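PDB 2HQV: AGR_C_4470p, which is of unknown function but, as a member of the ChuX/HutX haem-utilisation family, probably binds or handles haem. Local coordinates for residues V65-D70 with I132-R137; N77-W82 with G100-G105; G83-I88 with F158-R163. One frame throughout, in Å; residues are numbered along the deposited sequence.

Interaction 1: V65-D70 with I132-R137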
ATOM      1  N   VAL A  65      -9.015  10.537  18.387  1.00 36.52           N
ATOM      2  CA  VAL A  65      -9.043   9.793  19.639  1.00 35.92           C
ATOM      3  C   VAL A  65      -8.341   8.466  19.410  1.00 36.23           C
ATOM      4  O   VAL A  65      -8.748   7.692  18.544  1.00 32.75           O
ATOM      5  CB  VAL A  65     -10.496   9.523  20.095  1.00 37.42           C
ATOM      6  CG1 VAL A  65     -10.499   8.777  21.425  1.00 36.29           C
ATOM      7  CG2 VAL A  65     -11.256  10.836  20.214  1.00 35.40           C
ATOM      8  N   SER A  66      -7.291   8.211  20.186  1.00 34.85           N
ATOM      9  CA  SER A  66      -6.517   6.978  20.056  1.00 37.13           C
ATOM     10  C   SER A  66      -6.807   5.924  21.120  1.00 37.12           C
ATOM     11  O   SER A  66      -7.091   6.242  22.275  1.00 35.05           O
ATOM     12  CB  SER A  66      -5.017   7.292  20.089  1.00 36.66           C
ATOM     13  OG  SER A  66      -4.631   8.111  19.005  1.00 34.94           O
ATOM     14  N   ALA A  67      -6.724   4.664  20.708  1.00 36.50           N
ATOM     15  CA  ALA A  67      -6.919   3.529  21.593  1.00 36.19           C
ATOM     16  C   ALA A  67      -5.560   2.841  21.614  1.00 37.33           C
ATOM     17  O   ALA A  67      -4.779   2.991  20.676  1.00 35.82           O
ATOM     18  CB  ALA A  67      -7.979   2.583  21.025  1.00 36.32           C
ATOM     19  N   PRO A  68      -5.251   2.091  22.686  1.00 37.53           N
ATOM     20  CA  PRO A  68      -3.957   1.403  22.757  1.00 37.63           C
ATOM     21  C   PRO A  68      -3.877   0.238  21.761  1.00 37.60           C
ATOM     22  O   PRO A  68      -4.883  -0.413  21.464  1.00 36.61           O
ATOM     23  CB  PRO A  68      -3.889   0.952  24.213  1.00 39.43           C
ATOM     24  CG  PRO A  68      -5.337   0.714  24.559  1.00 41.71           C
ATOM     25  CD  PRO A  68      -6.027   1.901  23.925  1.00 38.67           C
ATOM     26  N   ALA A  69      -2.679  -0.014  21.247  1.00 36.34           N
ATOM     27  CA  ALA A  69      -2.454  -1.080  20.275  1.00 38.10           C
ATOM     28  C   ALA A  69      -3.034  -2.438  20.683  1.00 38.41           C
ATOM     29  O   ALA A  69      -3.423  -3.232  19.825  1.00 36.94           O
ATOM     30  CB  ALA A  69      -0.961  -1.212  19.992  1.00 38.39           C
ATOM     31  N   ASP A  70      -3.100  -2.707  21.983  1.00 38.35           N
ATOM     32  CA  ASP A  70      -3.627  -3.981  22.455  1.00 39.87           C
ATOM     33  C   ASP A  70      -5.116  -4.170  22.156  1.00 38.58           C
ATOM     34  O   ASP A  70      -5.653  -5.256  22.339  1.00 38.92           O
ATOM     35  CB  ASP A  70      -3.369  -4.147  23.959  1.00 44.02           C
ATOM     36  CG  ASP A  70      -4.061  -3.090  24.792  1.00 46.04           C
ATOM     37  OD1 ASP A  70      -5.304  -3.010  24.737  1.00 46.03           O
ATOM     38  OD2 ASP A  70      -3.359  -2.346  25.508  1.00 49.92           O
ATOM     39  N   ILE A 132      -4.206   3.045  17.516  1.00 30.26           N
ATOM     40  CA  ILE A 132      -5.342   2.987  16.606  1.00 30.88           C
ATOM     41  C   ILE A 132      -6.086   4.285  16.887  1.00 31.61           C
ATOM     42  O   ILE A 132      -6.625   4.472  17.978  1.00 32.35           O
ATOM     43  CB  ILE A 132      -6.235   1.767  16.906  1.00 30.96           C
ATOM     44  CG1 ILE A 132      -5.416   0.483  16.727  1.00 28.40           C
ATOM     45  CG2 ILE A 132      -7.451   1.760  15.967  1.00 30.50           C
ATOM     46  CD1 ILE A 132      -6.073  -0.746  17.265  1.00 27.64           C
ATOM     47  N   THR A 133      -6.090   5.185  15.910  1.00 29.69           N
ATOM     48  CA  THR A 133      -6.715   6.493  16.077  1.00 28.81           C
ATOM     49  C   THR A 133      -7.978   6.707  15.260  1.00 29.87           C
ATOM     50  O   THR A 133      -7.973   6.555  14.035  1.00 24.03           O
ATOM     51  CB  THR A 133      -5.728   7.611  15.703  1.00 29.75           C
ATOM     52  OG1 THR A 133      -4.479   7.376  16.364  1.00 25.92           O
ATOM     53  CG2 THR A 133      -6.294   8.980  16.102  1.00 29.03           C
ATOM     54  N   PHE A 134      -9.048   7.082  15.959  1.00 28.52           N
ATOM     55  CA  PHE A 134     -10.336   7.350  15.336  1.00 29.57           C
ATOM     56  C   PHE A 134     -10.331   8.822  14.940  1.00 31.50           C
ATOM     57  O   PHE A 134     -10.299   9.704  15.804  1.00 30.75           O
ATOM     58  CB  PHE A 134     -11.473   7.062  16.328  1.00 29.27           C
ATOM     59  CG  PHE A 134     -11.543   5.629  16.765  1.00 28.15           C
ATOM     60  CD1 PHE A 134     -10.616   5.113  17.667  1.00 29.99           C
ATOM     61  CD2 PHE A 134     -12.522   4.785  16.250  1.00 29.42           C
ATOM     62  CE1 PHE A 134     -10.660   3.776  18.051  1.00 30.02           C
ATOM     63  CE2 PHE A 134     -12.581   3.446  16.622  1.00 31.44           C
ATOM     64  CZ  PHE A 134     -11.649   2.933  17.524  1.00 31.04           C
ATOM     65  N   VAL A 135     -10.348   9.078  13.633  1.00 30.95           N
ATOM     66  CA  VAL A 135     -10.307  10.438  13.108  1.00 29.44           C
ATOM     67  C   VAL A 135     -11.680  10.883  12.605  1.00 30.60           C
ATOM     68  O   VAL A 135     -12.257  10.281  11.705  1.00 29.73           O
ATOM     69  CB  VAL A 135      -9.262  10.531  11.976  1.00 30.04           C
ATOM     70  CG1 VAL A 135      -9.136  11.962  11.475  1.00 29.14           C
ATOM     71  CG2 VAL A 135      -7.913  10.018  12.487  1.00 28.87           C
ATOM     72  N   ASP A 136     -12.191  11.947  13.215  1.00 31.65           N
ATOM     73  CA  ASP A 136     -13.505  12.494  12.892  1.00 31.54           C
ATOM     74  C   ASP A 136     -13.300  13.984  12.612  1.00 33.73           C
ATOM     75  O   ASP A 136     -13.235  14.790  13.537  1.00 31.56           O
ATOM     76  CB  ASP A 136     -14.436  12.291  14.100  1.00 28.64           C
ATOM     77  CG  ASP A 136     -15.831  12.854  13.883  1.00 30.86           C
ATOM     78  OD1 ASP A 136     -16.044  13.601  12.900  1.00 26.68           O
ATOM     79  OD2 ASP A 136     -16.720  12.545  14.712  1.00 28.45           O
ATOM     80  N   ARG A 137     -13.184  14.333  11.339  1.00 36.92           N
ATOM     81  CA  ARG A 137     -12.954  15.714  10.980  1.00 42.27           C
ATOM     82  C   ARG A 137     -13.487  16.119   9.630  1.00 43.91           C
ATOM     83  O   ARG A 137     -13.802  15.293   8.772  1.00 43.13           O
ATOM     84  CB  ARG A 137     -11.463  16.037  11.005  1.00 42.71           C
ATOM     85  CG  ARG A 137     -10.625  15.139  10.119  1.00 45.90           C
ATOM     86  CD  ARG A 137      -9.148  15.477  10.232  1.00 49.26           C
ATOM     87  NE  ARG A 137      -8.801  16.695   9.502  1.00 54.81           N
ATOM     88  CZ  ARG A 137      -8.520  16.741   8.200  1.00 55.43           C
ATOM     89  NH1 ARG A 137      -8.535  15.634   7.466  1.00 55.17           N
ATOM     90  NH2 ARG A 137      -8.242  17.903   7.628  1.00 58.19           N
TER
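Val65 and Phe134 form one antiparallel hydrogen-bonded pair and Ala67 and Ile132 the next, with strands 65-68 and 132-137 running at 160° between their N-to-C directions and their axes approaching to 4.4 Å. Each pair closes a ring of two backbone bonds: Phe134 N reaches Val65 O at 2.7 Å and Ala67 N reaches Ile132 O at 2.7 Å, while the return bonds are longer, up to 3.2 Å from Ile132 N to Ala67 O. Ser66 and Thr133 face each other between these rings as a non-hydrogen-bonded pair, with CA atoms 4.0 Å apart. Their side chains leave the sheet on the same face, and both hydroxyls lie beside their own backbone N, anti to the carbonyl carbon (chi1 -62° for Ser66, -49° for Thr133). Ser66 OG stands 2.7 Å from Thr133 OG1, a hydrogen bond across the strands in which either oxygen could donate. Strand 64-68 is an outermost strand of the six-stranded antiparallel sheet within this chain, and this pairing fastens it to strand 129-139, whose other edge bonds to strand 142-151. The face carrying Val65, Ala67, Ile132 and Phe134 is apolar. There the Phe134 ring turns its edge to the neighbouring strand: CD1 lies 3.3 Å from Val65 O, which sits in the ring plane, and CE1 meets Ala67 CB at 4.2 Å. Helix 172-185 covers this face, with the Phe185 ring meeting that of Phe134, and Ile75 of helix 72-79 touches Ala67, Ile132 and Phe134.

Interaction 2: N77-W82 with G100-G105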
ATOM      1  N   ASN A  77     -12.663  -6.896  15.296  1.00 33.81           N
ATOM      2  CA  ASN A  77     -13.880  -7.697  15.442  1.00 37.26           C
ATOM      3  C   ASN A  77     -15.102  -6.780  15.422  1.00 35.47           C
ATOM      4  O   ASN A  77     -16.122  -7.085  14.800  1.00 33.21           O
ATOM      5  CB  ASN A  77     -13.854  -8.486  16.755  1.00 40.59           C
ATOM      6  CG  ASN A  77     -15.156  -9.226  17.012  1.00 47.51           C
ATOM      7  OD1 ASN A  77     -15.533 -10.120  16.253  1.00 50.93           O
ATOM      8  ND2 ASN A  77     -15.857  -8.850  18.081  1.00 49.91           N
ATOM      9  N   GLU A  78     -14.982  -5.654  16.110  1.00 33.52           N
ATOM     10  CA  GLU A  78     -16.050  -4.671  16.180  1.00 35.23           C
ATOM     11  C   GLU A  78     -16.410  -4.182  14.773  1.00 33.45           C
ATOM     12  O   GLU A  78     -17.577  -4.207  14.365  1.00 31.50           O
ATOM     13  CB  GLU A  78     -15.594  -3.487  17.041  1.00 39.47           C
ATOM     14  CG  GLU A  78     -16.700  -2.578  17.507  1.00 48.03           C
ATOM     15  CD  GLU A  78     -17.568  -3.230  18.567  1.00 49.59           C
ATOM     16  OE1 GLU A  78     -17.092  -3.398  19.711  1.00 53.09           O
ATOM     17  OE2 GLU A  78     -18.719  -3.582  18.249  1.00 49.05           O
HETATM   18  N   MSE A  79     -15.400  -3.753  14.025  1.00 29.40           N
HETATM   19  CA  MSE A  79     -15.636  -3.241  12.677  1.00 31.01           C
HETATM   20  C   MSE A  79     -16.189  -4.286  11.709  1.00 30.35           C
HETATM   21  O   MSE A  79     -16.880  -3.943  10.754  1.00 26.83           O
HETATM   22  CB  MSE A  79     -14.352  -2.628  12.115  1.00 28.72           C
HETATM   23  CG  MSE A  79     -13.845  -1.445  12.933  1.00 30.76           C
HETATM   24 SE   MSE A  79     -12.345  -0.551  12.079  1.00 38.02          SE
HETATM   25  CE  MSE A  79     -11.050  -2.002  12.130  1.00 31.05           C
ATOM     26  N   ARG A  80     -15.889  -5.557  11.952  1.00 30.48           N
ATOM     27  CA  ARG A  80     -16.397  -6.611  11.082  1.00 31.79           C
ATOM     28  C   ARG A  80     -17.927  -6.626  11.096  1.00 33.12           C
ATOM     29  O   ARG A  80     -18.557  -7.179  10.199  1.00 31.98           O
ATOM     30  CB  ARG A  80     -15.863  -7.979  11.519  1.00 33.63           C
ATOM     31  CG  ARG A  80     -14.370  -8.168  11.278  1.00 37.48           C
ATOM     32  CD  ARG A  80     -13.960  -9.605  11.523  1.00 42.15           C
ATOM     33  NE  ARG A  80     -14.784 -10.507  10.729  1.00 45.87           N
ATOM     34  CZ  ARG A  80     -15.706 -11.316  11.235  1.00 50.78           C
ATOM     35  NH1 ARG A  80     -15.921 -11.350  12.548  1.00 50.87           N
ATOM     36  NH2 ARG A  80     -16.433 -12.075  10.426  1.00 51.69           N
ATOM     37  N   GLY A  81     -18.522  -6.014  12.114  1.00 34.67           N
ATOM     38  CA  GLY A  81     -19.972  -5.980  12.194  1.00 36.01           C
ATOM     39  C   GLY A  81     -20.544  -4.699  11.618  1.00 37.19           C
ATOM     40  O   GLY A  81     -21.757  -4.502  11.625  1.00 37.29           O
ATOM     41  N   TRP A  82     -19.672  -3.837  11.101  1.00 34.65           N
ATOM     42  CA  TRP A  82     -20.098  -2.555  10.538  1.00 35.17           C
ATOM     43  C   TRP A  82     -20.644  -2.632   9.119  1.00 35.15           C
ATOM     44  O   TRP A  82     -21.162  -1.647   8.602  1.00 34.26           O
ATOM     45  CB  TRP A  82     -18.938  -1.555  10.553  1.00 31.97           C
ATOM     46  CG  TRP A  82     -18.490  -1.087  11.914  1.00 31.59           C
ATOM     47  CD1 TRP A  82     -18.888  -1.567  13.134  1.00 30.58           C
ATOM     48  CD2 TRP A  82     -17.528  -0.059  12.183  1.00 29.98           C
ATOM     49  NE1 TRP A  82     -18.231  -0.899  14.141  1.00 29.31           N
ATOM     50  CE2 TRP A  82     -17.391   0.032  13.588  1.00 31.71           C
ATOM     51  CE3 TRP A  82     -16.768   0.796  11.371  1.00 31.19           C
ATOM     52  CZ2 TRP A  82     -16.519   0.946  14.202  1.00 32.27           C
ATOM     53  CZ3 TRP A  82     -15.895   1.708  11.983  1.00 29.65           C
ATOM     54  CH2 TRP A  82     -15.783   1.773  13.388  1.00 30.76           C
ATOM     55  N   GLY A 100     -15.703  -3.193   0.990  1.00 30.55           N
ATOM     56  CA  GLY A 100     -15.989  -4.570   1.349  1.00 30.35           C
ATOM     57  C   GLY A 100     -16.142  -4.768   2.839  1.00 31.33           C
ATOM     58  O   GLY A 100     -15.865  -3.860   3.617  1.00 29.15           O
ATOM     59  N   HIS A 101     -16.619  -5.946   3.232  1.00 32.10           N
ATOM     60  CA  HIS A 101     -16.768  -6.274   4.642  1.00 33.68           C
ATOM     61  C   HIS A 101     -15.396  -6.731   5.117  1.00 33.24           C
ATOM     62  O   HIS A 101     -14.635  -7.310   4.348  1.00 32.25           O
ATOM     63  CB  HIS A 101     -17.762  -7.426   4.842  1.00 37.76           C
ATOM     64  CG  HIS A 101     -19.193  -7.045   4.621  1.00 43.39           C
ATOM     65  ND1 HIS A 101     -19.707  -6.751   3.376  1.00 45.46           N
ATOM     66  CD2 HIS A 101     -20.220  -6.900   5.495  1.00 44.90           C
ATOM     67  CE1 HIS A 101     -20.987  -6.441   3.492  1.00 46.49           C
ATOM     68  NE2 HIS A 101     -21.321  -6.524   4.767  1.00 45.61           N
ATOM     69  N   LEU A 102     -15.063  -6.457   6.368  1.00 31.27           N
ATOM     70  CA  LEU A 102     -13.779  -6.909   6.889  1.00 32.48           C
ATOM     71  C   LEU A 102     -13.897  -8.385   7.254  1.00 33.80           C
ATOM     72  O   LEU A 102     -14.792  -8.774   8.010  1.00 28.95           O
ATOM     73  CB  LEU A 102     -13.384  -6.094   8.117  1.00 30.94           C
ATOM     74  CG  LEU A 102     -12.990  -4.648   7.829  1.00 32.17           C
ATOM     75  CD1 LEU A 102     -12.505  -3.971   9.103  1.00 32.07           C
ATOM     76  CD2 LEU A 102     -11.902  -4.641   6.771  1.00 33.04           C
ATOM     77  N   PRO A 103     -13.003  -9.233   6.714  1.00 34.62           N
ATOM     78  CA  PRO A 103     -13.053 -10.667   7.016  1.00 34.91           C
ATOM     79  C   PRO A 103     -12.362 -11.026   8.321  1.00 35.39           C
ATOM     80  O   PRO A 103     -11.663 -10.207   8.917  1.00 33.23           O
ATOM     81  CB  PRO A 103     -12.344 -11.287   5.820  1.00 35.55           C
ATOM     82  CG  PRO A 103     -11.247 -10.310   5.580  1.00 36.41           C
ATOM     83  CD  PRO A 103     -11.950  -8.950   5.721  1.00 37.46           C
ATOM     84  N   GLU A 104     -12.560 -12.265   8.757  1.00 34.71           N
ATOM     85  CA  GLU A 104     -11.943 -12.752   9.978  1.00 36.97           C
ATOM     86  C   GLU A 104     -10.463 -12.933   9.694  1.00 36.72           C
ATOM     87  O   GLU A 104     -10.067 -13.174   8.550  1.00 36.69           O
ATOM     88  CB  GLU A 104     -12.543 -14.099  10.381  1.00 39.44           C
ATOM     89  CG  GLU A 104     -14.062 -14.121  10.415  1.00 45.42           C
ATOM     90  CD  GLU A 104     -14.614 -15.486  10.791  1.00 48.06           C
ATOM     91  OE1 GLU A 104     -14.212 -16.489  10.163  1.00 50.19           O
ATOM     92  OE2 GLU A 104     -15.449 -15.553  11.714  1.00 50.91           O
ATOM     93  N   GLY A 105      -9.646 -12.814  10.731  1.00 35.37           N
ATOM     94  CA  GLY A 105      -8.220 -12.976  10.546  1.00 35.81           C
ATOM     95  C   GLY A 105      -7.628 -13.974  11.523  1.00 35.95           C
ATOM     96  O   GLY A 105      -8.164 -14.191  12.604  1.00 35.10           O
TER
HETATM   97  O   HOH W   1     -16.877  -4.931   7.994  1.00 33.12           O
HETATM   98  O   HOH W   2     -17.407  -8.794   8.083  1.00 43.89           O
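Leu102 O is gripped by two donors, a water at 2.6 Å and, more weakly, Arg80 NE at 3.2 Å, whose N-H...O angle is only 133°. The contact ties the C-terminal end of helix 72-79, and the type I turn from Met79 to Trp82, to the loop between strands 94-100 and 105-108. Water completes the link: the one bound to Leu102 O also donates to Arg80 O, and a second donates to Met79 O while accepting from Leu102 N, so both backbone polar groups of Leu102 have water-mediated or direct ties to the turn. Arg80 lays its aliphatic part across Leu102, CG standing 3.9 Å from Leu102 CB. Its chain then bends at chi3 (54°), placing NE near Leu102 O. Leu102 CD1 packs against selenomethionine Met79, 3.8 Å from its CB and 3.9 Å from its CE. Pro103 O is bonded by Trp76 NE1, a further tie from the same helix. The Glu104 carboxylate is turned 50° from the guanidinium plane, and its OE2 makes a long salt bridge with Arg80 NH2 at 3.8 Å, well out of that plane with no N-H aimed at it, a matter of charge alone; Glu104 CG lies over one guanidinium face near the rim, 3.1 Å from NH2.

Interaction 3: G83-I88 with F158-R163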
ATOM      1  N   GLY A  83     -20.532  -3.792   8.486  1.00 36.77           N
ATOM      2  CA  GLY A  83     -21.018  -3.922   7.127  1.00 36.86           C
ATOM      3  C   GLY A  83     -19.922  -3.568   6.141  1.00 37.67           C
ATOM      4  O   GLY A  83     -18.740  -3.716   6.445  1.00 38.53           O
ATOM      5  N   GLU A  84     -20.299  -3.088   4.962  1.00 38.47           N
ATOM      6  CA  GLU A  84     -19.307  -2.733   3.952  1.00 38.84           C
ATOM      7  C   GLU A  84     -18.642  -1.390   4.240  1.00 35.61           C
ATOM      8  O   GLU A  84     -19.287  -0.347   4.213  1.00 36.61           O
ATOM      9  CB  GLU A  84     -19.949  -2.696   2.559  1.00 40.43           C
ATOM     10  CG  GLU A  84     -18.947  -2.470   1.430  1.00 45.28           C
ATOM     11  CD  GLU A  84     -19.613  -2.291   0.073  1.00 49.26           C
ATOM     12  OE1 GLU A  84     -18.893  -2.095  -0.927  1.00 51.85           O
ATOM     13  OE2 GLU A  84     -20.858  -2.346   0.008  1.00 52.03           O
ATOM     14  N   ILE A  85     -17.347  -1.426   4.521  1.00 32.20           N
ATOM     15  CA  ILE A  85     -16.592  -0.211   4.797  1.00 31.87           C
ATOM     16  C   ILE A  85     -15.651   0.065   3.623  1.00 29.67           C
ATOM     17  O   ILE A  85     -15.738  -0.585   2.583  1.00 27.67           O
ATOM     18  CB  ILE A  85     -15.775  -0.350   6.123  1.00 31.34           C
ATOM     19  CG1 ILE A  85     -14.964  -1.655   6.142  1.00 32.16           C
ATOM     20  CG2 ILE A  85     -16.727  -0.345   7.308  1.00 30.88           C
ATOM     21  CD1 ILE A  85     -13.789  -1.715   5.156  1.00 32.46           C
ATOM     22  N   LEU A  86     -14.765   1.041   3.768  1.00 28.54           N
ATOM     23  CA  LEU A  86     -13.818   1.322   2.702  1.00 28.20           C
ATOM     24  C   LEU A  86     -12.407   1.195   3.265  1.00 27.42           C
ATOM     25  O   LEU A  86     -12.019   1.937   4.164  1.00 27.91           O
ATOM     26  CB  LEU A  86     -14.026   2.727   2.126  1.00 29.48           C
ATOM     27  CG  LEU A  86     -13.046   3.083   0.998  1.00 32.09           C
ATOM     28  CD1 LEU A  86     -13.258   2.134  -0.172  1.00 33.80           C
ATOM     29  CD2 LEU A  86     -13.252   4.531   0.553  1.00 34.43           C
HETATM   30  N   MSE A  87     -11.664   0.228   2.747  1.00 26.08           N
HETATM   31  CA  MSE A  87     -10.295  -0.007   3.170  1.00 27.99           C
HETATM   32  C   MSE A  87      -9.361   0.809   2.286  1.00 27.97           C
HETATM   33  O   MSE A  87      -9.476   0.780   1.061  1.00 26.95           O
HETATM   34  CB  MSE A  87      -9.956  -1.499   3.055  1.00 28.41           C
HETATM   35  CG  MSE A  87      -8.472  -1.781   2.868  1.00 32.64           C
HETATM   36 SE   MSE A  87      -7.322  -1.571   4.441  1.00 34.01          SE
HETATM   37  CE  MSE A  87      -7.862   0.085   5.139  1.00 40.71           C
ATOM     38  N   ILE A  88      -8.446   1.550   2.899  1.00 27.93           N
ATOM     39  CA  ILE A  88      -7.511   2.353   2.118  1.00 28.53           C
ATOM     40  C   ILE A  88      -6.057   2.205   2.557  1.00 28.79           C
ATOM     41  O   ILE A  88      -5.727   2.339   3.733  1.00 26.18           O
ATOM     42  CB  ILE A  88      -7.861   3.853   2.168  1.00 26.87           C
ATOM     43  CG1 ILE A  88      -9.282   4.080   1.655  1.00 29.40           C
ATOM     44  CG2 ILE A  88      -6.870   4.647   1.302  1.00 26.52           C
ATOM     45  CD1 ILE A  88      -9.687   5.545   1.617  1.00 31.88           C
ATOM     46  N   PHE A 158      -2.834   1.554   7.527  1.00 26.13           N
ATOM     47  CA  PHE A 158      -3.986   1.504   6.636  1.00 26.72           C
ATOM     48  C   PHE A 158      -5.093   2.245   7.360  1.00 26.87           C
ATOM     49  O   PHE A 158      -4.965   2.544   8.553  1.00 26.15           O
ATOM     50  CB  PHE A 158      -4.395   0.055   6.329  1.00 25.32           C
ATOM     51  CG  PHE A 158      -4.858  -0.724   7.529  1.00 24.29           C
ATOM     52  CD1 PHE A 158      -6.206  -0.764   7.875  1.00 25.34           C
ATOM     53  CD2 PHE A 158      -3.943  -1.409   8.320  1.00 23.33           C
ATOM     54  CE1 PHE A 158      -6.637  -1.484   9.003  1.00 24.81           C
ATOM     55  CE2 PHE A 158      -4.357  -2.125   9.441  1.00 24.94           C
ATOM     56  CZ  PHE A 158      -5.705  -2.161   9.783  1.00 26.45           C
ATOM     57  N   LYS A 159      -6.173   2.547   6.643  1.00 25.98           N
ATOM     58  CA  LYS A 159      -7.293   3.288   7.219  1.00 27.41           C
ATOM     59  C   LYS A 159      -8.621   2.647   6.833  1.00 27.68           C
ATOM     60  O   LYS A 159      -8.783   2.185   5.717  1.00 26.50           O
ATOM     61  CB  LYS A 159      -7.289   4.729   6.693  1.00 27.24           C
ATOM     62  CG  LYS A 159      -6.004   5.500   6.934  1.00 29.25           C
ATOM     63  CD  LYS A 159      -5.985   6.823   6.164  1.00 31.70           C
ATOM     64  CE  LYS A 159      -4.661   7.564   6.387  1.00 31.23           C
ATOM     65  NZ  LYS A 159      -4.582   8.858   5.642  1.00 32.25           N
ATOM     66  N   ILE A 160      -9.571   2.626   7.757  1.00 28.00           N
ATOM     67  CA  ILE A 160     -10.890   2.075   7.467  1.00 27.87           C
ATOM     68  C   ILE A 160     -11.845   3.270   7.533  1.00 28.92           C
ATOM     69  O   ILE A 160     -11.966   3.917   8.576  1.00 26.78           O
ATOM     70  CB  ILE A 160     -11.343   1.031   8.520  1.00 29.04           C
ATOM     71  CG1 ILE A 160     -10.325  -0.109   8.628  1.00 28.02           C
ATOM     72  CG2 ILE A 160     -12.727   0.495   8.152  1.00 26.35           C
ATOM     73  CD1 ILE A 160     -10.132  -0.915   7.342  1.00 28.42           C
ATOM     74  N   PHE A 161     -12.503   3.564   6.419  1.00 26.37           N
ATOM     75  CA  PHE A 161     -13.433   4.677   6.351  1.00 29.36           C
ATOM     76  C   PHE A 161     -14.887   4.255   6.421  1.00 28.82           C
ATOM     77  O   PHE A 161     -15.263   3.198   5.917  1.00 25.28           O
ATOM     78  CB  PHE A 161     -13.227   5.461   5.052  1.00 29.90           C
ATOM     79  CG  PHE A 161     -12.107   6.443   5.112  1.00 32.28           C
ATOM     80  CD1 PHE A 161     -12.360   7.781   5.386  1.00 32.91           C
ATOM     81  CD2 PHE A 161     -10.792   6.029   4.928  1.00 32.79           C
ATOM     82  CE1 PHE A 161     -11.317   8.702   5.479  1.00 34.97           C
ATOM     83  CE2 PHE A 161      -9.737   6.946   5.019  1.00 33.41           C
ATOM     84  CZ  PHE A 161     -10.005   8.284   5.296  1.00 33.25           C
ATOM     85  N   VAL A 162     -15.698   5.094   7.059  1.00 28.31           N
ATOM     86  CA  VAL A 162     -17.133   4.860   7.137  1.00 29.24           C
ATOM     87  C   VAL A 162     -17.643   5.242   5.739  1.00 31.67           C
ATOM     88  O   VAL A 162     -17.229   6.256   5.180  1.00 28.07           O
ATOM     89  CB  VAL A 162     -17.781   5.776   8.206  1.00 29.03           C
ATOM     90  CG1 VAL A 162     -19.297   5.740   8.088  1.00 30.15           C
ATOM     91  CG2 VAL A 162     -17.362   5.312   9.596  1.00 28.88           C
ATOM     92  N   ARG A 163     -18.524   4.429   5.173  1.00 34.67           N
ATOM     93  CA  ARG A 163     -19.049   4.695   3.836  1.00 40.51           C
ATOM     94  C   ARG A 163     -20.143   5.751   3.791  1.00 41.92           C
ATOM     95  O   ARG A 163     -20.685   6.151   4.817  1.00 37.07           O
ATOM     96  CB  ARG A 163     -19.583   3.402   3.217  1.00 44.57           C
ATOM     97  CG  ARG A 163     -18.543   2.308   3.080  1.00 51.35           C
ATOM     98  CD  ARG A 163     -17.427   2.716   2.137  1.00 54.59           C
ATOM     99  NE  ARG A 163     -17.867   2.767   0.746  1.00 58.99           N
ATOM    100  CZ  ARG A 163     -18.319   1.715   0.074  1.00 61.48           C
ATOM    101  NH1 ARG A 163     -18.390   0.532   0.669  1.00 62.30           N
ATOM    102  NH2 ARG A 163     -18.689   1.840  -1.195  1.00 61.56           N
TER
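Glu84 holds CG anti to its backbone N and runs on extended, whereas Arg163 folds at chi2 (-63°) and chi3 (-71°), turning CD and NE back toward strand 85-88. Glu84 OE1 lies 3.1 Å from Arg163 NH1, near the guanidinium plane at its edge, in a salt bridge whose two planes are 73° apart. The folded arginine chain also packs on the backbone and side chains of the other segment, with CD 3.4 Å from Leu86 CB. Beyond it, strands 85-88 and 158-161 form an antiparallel ladder. Leu86 pairs with Phe161 and Ile88 with Lys159 as hydrogen-bonded pairs; the bond from Phe161 N to Leu86 O, at 2.8 Å, is nearly straight and lies in the carbonyl plane. On the face shared by these four residues, Ile88 CD1 approaches Phe161 CD2 obliquely at 3.5 Å. The opposite face holds Met87, a selenomethionine, and Ile160. Met87 SE stands 4.7 Å from the centroid of the Phe158 ring in an oblique Met-aromatic contact, although the modelled position of its methyl is doubtful. Ile85 and Ile160 cross obliquely, CG1 of the first 3.7 Å from CG2 of the second. Strands 94-100 and 142-151 continue the sheet beyond the two strands, Gln174 of helix 172-185 bonds both Glu84 O and Arg163 N, and Leu96 and Ile94 of the second subunit pack on Met87 and Phe158.

In the fold
Interactions 1 and 3 pair strands of the same six-stranded antiparallel sheet, their centres about 14 Å apart and their nearest atoms about 6 Å apart; strand 142-151 lies between strands 129-139 and 156-161. The centres of interactions 2 and 3 lie about 10 Å apart, and the two touch: Gly100 O stands 3.0 Å from Ile85 N, a probable hydrogen bond, and His101 packs on Gly83 and Glu84. Interactions 1 and 2 are about 17 Å apart between centres and do not touch, yet strand 64-68 leads into helix 72-79. Helix 172-185 reaches residues of all three. None of the three contacts includes a bound haem.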